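PDB 4PZC: 3-Hydroxyacyl-CoA dehydrogenase from Ralstonia eutropha H16, which catalyses the NAD-dependent interconversion of (S)-3-hydroxyacyl-CoA, such as 3-hydroxybutyryl-CoA, and the matching 3-oxoacyl-CoA. Local coordinates for residues I34-V39 and G73-D78. Sequence-based numbering, arbitrary orientation.
Sequences ISDAAV and GSTSYD
Val-39 meets the backbone of Gly-73 and Ser-74 at the edge of the Rossmann-type NAD-binding domain, where the start of helix 36-54 packs beside the loop that leaves the outermost strand 71-72. With CG1 anti to its backbone N (chi1 172°), the two valine methyls rest against successive backbone groups of the loop: CG1 lies 3.7 Å from Gly-73 C, and CG2 packs on Ser-74 O. Gly-73 has no side chain, and Val-39 CG1 packs directly on its backbone. Next along the loop, Thr-75 turns its methyl toward the helix start, CG2 near both Asp-36 OD1 and Ser-35 O, the side chains of Thr-75 and Asp-36 crossing at about a right angle. Farther out, Tyr-77 brings its OH to 4.0 Å from Ile-34 CG2. No hydrogen bond joins the segments, so the fit rests on van der Waals contact, and each side is shaped by its own bonds. Ser-74 forms an ST turn, its OG accepting from Ser-76 N at 2.8 Å and also hydrogen-bonded to Asp-79 OD2. Asp-33, seen to bind NAD in this protein, directly precedes Ile-34, and the side chain of Val-39 touches it as well. Ser-35 N-caps helix 36-54: OG accepts from Ala-38 N at 2.8 Å with an N-H...O angle of 139°.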
ATOM      1  N   ILE A  34       2.079  37.036   5.490  1.00 78.95           N
ATOM      2  CA  ILE A  34       2.952  38.232   5.500  1.00 81.91           C
ATOM      3  C   ILE A  34       2.600  39.379   4.539  1.00 82.40           C
ATOM      4  O   ILE A  34       2.903  40.517   4.863  1.00 83.44           O
ATOM      5  CB  ILE A  34       4.460  37.885   5.354  1.00 86.54           C
ATOM      6  CG1 ILE A  34       4.724  37.047   4.089  1.00 85.79           C
ATOM      7  CG2 ILE A  34       4.978  37.217   6.633  1.00 83.27           C
ATOM      8  CD1 ILE A  34       6.194  36.872   3.766  1.00 89.82           C
ATOM      9  N   SER A  35       1.981  39.116   3.386  1.00 86.28           N
ATOM     10  CA  SER A  35       1.503  40.215   2.505  1.00 88.44           C
ATOM     11  C   SER A  35      -0.026  40.227   2.326  1.00 90.68           C
ATOM     12  O   SER A  35      -0.719  39.280   2.723  1.00 93.02           O
ATOM     13  CB  SER A  35       2.222  40.202   1.132  1.00 85.13           C
ATOM     14  OG  SER A  35       1.985  39.021   0.382  1.00 78.19           O
ATOM     15  N   ASP A  36      -0.551  41.313   1.754  1.00 88.55           N
ATOM     16  CA  ASP A  36      -1.959  41.337   1.323  1.00 86.85           C
ATOM     17  C   ASP A  36      -2.068  40.565   0.009  1.00 79.64           C
ATOM     18  O   ASP A  36      -3.128  40.042  -0.329  1.00 78.27           O
ATOM     19  CB  ASP A  36      -2.505  42.774   1.175  1.00 89.18           C
ATOM     20  CG  ASP A  36      -3.433  43.185   2.329  1.00 88.87           C
ATOM     21  OD1 ASP A  36      -3.025  43.127   3.510  1.00 90.75           O
ATOM     22  OD2 ASP A  36      -4.580  43.584   2.052  1.00 88.72           O
ATOM     23  N   ALA A  37      -0.958  40.509  -0.725  1.00 81.63           N
ATOM     24  CA  ALA A  37      -0.825  39.639  -1.895  1.00 78.39           C
ATOM     25  C   ALA A  37      -1.055  38.165  -1.503  1.00 81.35           C
ATOM     26  O   ALA A  37      -1.781  37.422  -2.184  1.00 80.98           O
ATOM     27  CB  ALA A  37       0.552  39.829  -2.536  1.00 68.99           C
ATOM     28  N   ALA A  38      -0.457  37.767  -0.381  1.00 78.39           N
ATOM     29  CA  ALA A  38      -0.536  36.392   0.108  1.00 77.60           C
ATOM     30  C   ALA A  38      -1.940  36.010   0.581  1.00 72.47           C
ATOM     31  O   ALA A  38      -2.465  34.955   0.199  1.00 66.99           O
ATOM     32  CB  ALA A  38       0.471  36.181   1.233  1.00 78.31           C
ATOM     33  N   VAL A  39      -2.527  36.865   1.417  1.00 68.50           N
ATOM     34  CA  VAL A  39      -3.833  36.598   2.017  1.00 71.54           C
ATOM     35  C   VAL A  39      -4.902  36.413   0.937  1.00 80.69           C
ATOM     36  O   VAL A  39      -5.593  35.383   0.905  1.00 79.30           O
ATOM     37  CB  VAL A  39      -4.267  37.734   2.979  1.00 71.71           C
ATOM     38  CG1 VAL A  39      -5.713  37.545   3.446  1.00 71.08           C
ATOM     39  CG2 VAL A  39      -3.337  37.825   4.184  1.00 70.25           C
ATOM     40  N   GLY A  73      -9.556  37.368   6.669  1.00 95.55           N
ATOM     41  CA  GLY A  73      -8.113  37.261   6.355  1.00 90.97           C
ATOM     42  C   GLY A  73      -7.321  38.538   6.597  1.00 89.46           C
ATOM     43  O   GLY A  73      -7.571  39.534   5.929  1.00 93.06           O
ATOM     44  N   SER A  74      -6.352  38.496   7.521  1.00 89.69           N
ATOM     45  CA  SER A  74      -5.581  39.683   7.970  1.00 89.56           C
ATOM     46  C   SER A  74      -4.057  39.558   7.771  1.00 82.48           C
ATOM     47  O   SER A  74      -3.573  38.498   7.400  1.00 83.60           O
ATOM     48  CB  SER A  74      -5.866  39.921   9.457  1.00 94.38           C
ATOM     49  OG  SER A  74      -5.045  40.943  10.016  1.00 98.70           O
ATOM     50  N   THR A  75      -3.319  40.649   7.994  1.00 77.07           N
ATOM     51  CA  THR A  75      -1.846  40.598   8.126  1.00 83.43           C
ATOM     52  C   THR A  75      -1.389  40.957   9.540  1.00 84.15           C
ATOM     53  O   THR A  75      -0.194  40.913   9.838  1.00 81.59           O
ATOM     54  CB  THR A  75      -1.104  41.528   7.126  1.00 84.97           C
ATOM     55  OG1 THR A  75      -1.239  42.900   7.520  1.00 90.52           O
ATOM     56  CG2 THR A  75      -1.643  41.367   5.717  1.00 85.27           C
ATOM     57  N   SER A  76      -2.338  41.336  10.394  1.00 87.02           N
ATOM     58  CA  SER A  76      -2.048  41.646  11.782  1.00 92.27           C
ATOM     59  C   SER A  76      -2.182  40.349  12.522  1.00 89.69           C
ATOM     60  O   SER A  76      -3.206  39.677  12.442  1.00 96.02           O
ATOM     61  CB  SER A  76      -3.042  42.659  12.347  1.00 96.34           C
ATOM     62  OG  SER A  76      -3.534  43.502  11.319  1.00107.34           O
ATOM     63  N   TYR A  77      -1.153  40.010  13.266  1.00 87.99           N
ATOM     64  CA  TYR A  77      -1.108  38.732  13.940  1.00 92.80           C
ATOM     65  C   TYR A  77      -1.724  38.908  15.325  1.00 89.55           C
ATOM     66  O   TYR A  77      -1.914  37.933  16.056  1.00 83.20           O
ATOM     67  CB  TYR A  77       0.328  38.216  13.988  1.00 98.30           C
ATOM     68  CG  TYR A  77       1.095  38.581  12.738  1.00111.66           C
ATOM     69  CD1 TYR A  77       1.695  39.851  12.609  1.00121.07           C
ATOM     70  CD2 TYR A  77       1.207  37.686  11.673  1.00113.52           C
ATOM     71  CE1 TYR A  77       2.390  40.210  11.467  1.00120.76           C
ATOM     72  CE2 TYR A  77       1.902  38.037  10.520  1.00123.59           C
ATOM     73  CZ  TYR A  77       2.493  39.301  10.423  1.00126.96           C
ATOM     74  OH  TYR A  77       3.186  39.669   9.293  1.00116.07           O
ATOM     75  N   ASP A  78      -2.044  40.161  15.668  1.00 89.28           N
ATOM     76  CA  ASP A  78      -2.895  40.468  16.820  1.00 86.94           C
ATOM     77  C   ASP A  78      -4.339  39.990  16.607  1.00 81.35           C
ATOM     78  O   ASP A  78      -5.063  39.777  17.580  1.00 76.96           O
ATOM     79  CB  ASP A  78      -2.854  41.968  17.153  1.00 88.09           C
ATOM     80  CG  ASP A  78      -1.609  42.359  17.951  1.00 96.43           C
ATOM     81  OD1 ASP A  78      -1.642  42.202  19.196  1.00 95.94           O
ATOM     82  OD2 ASP A  78      -0.610  42.828  17.341  1.00 90.40           O
TER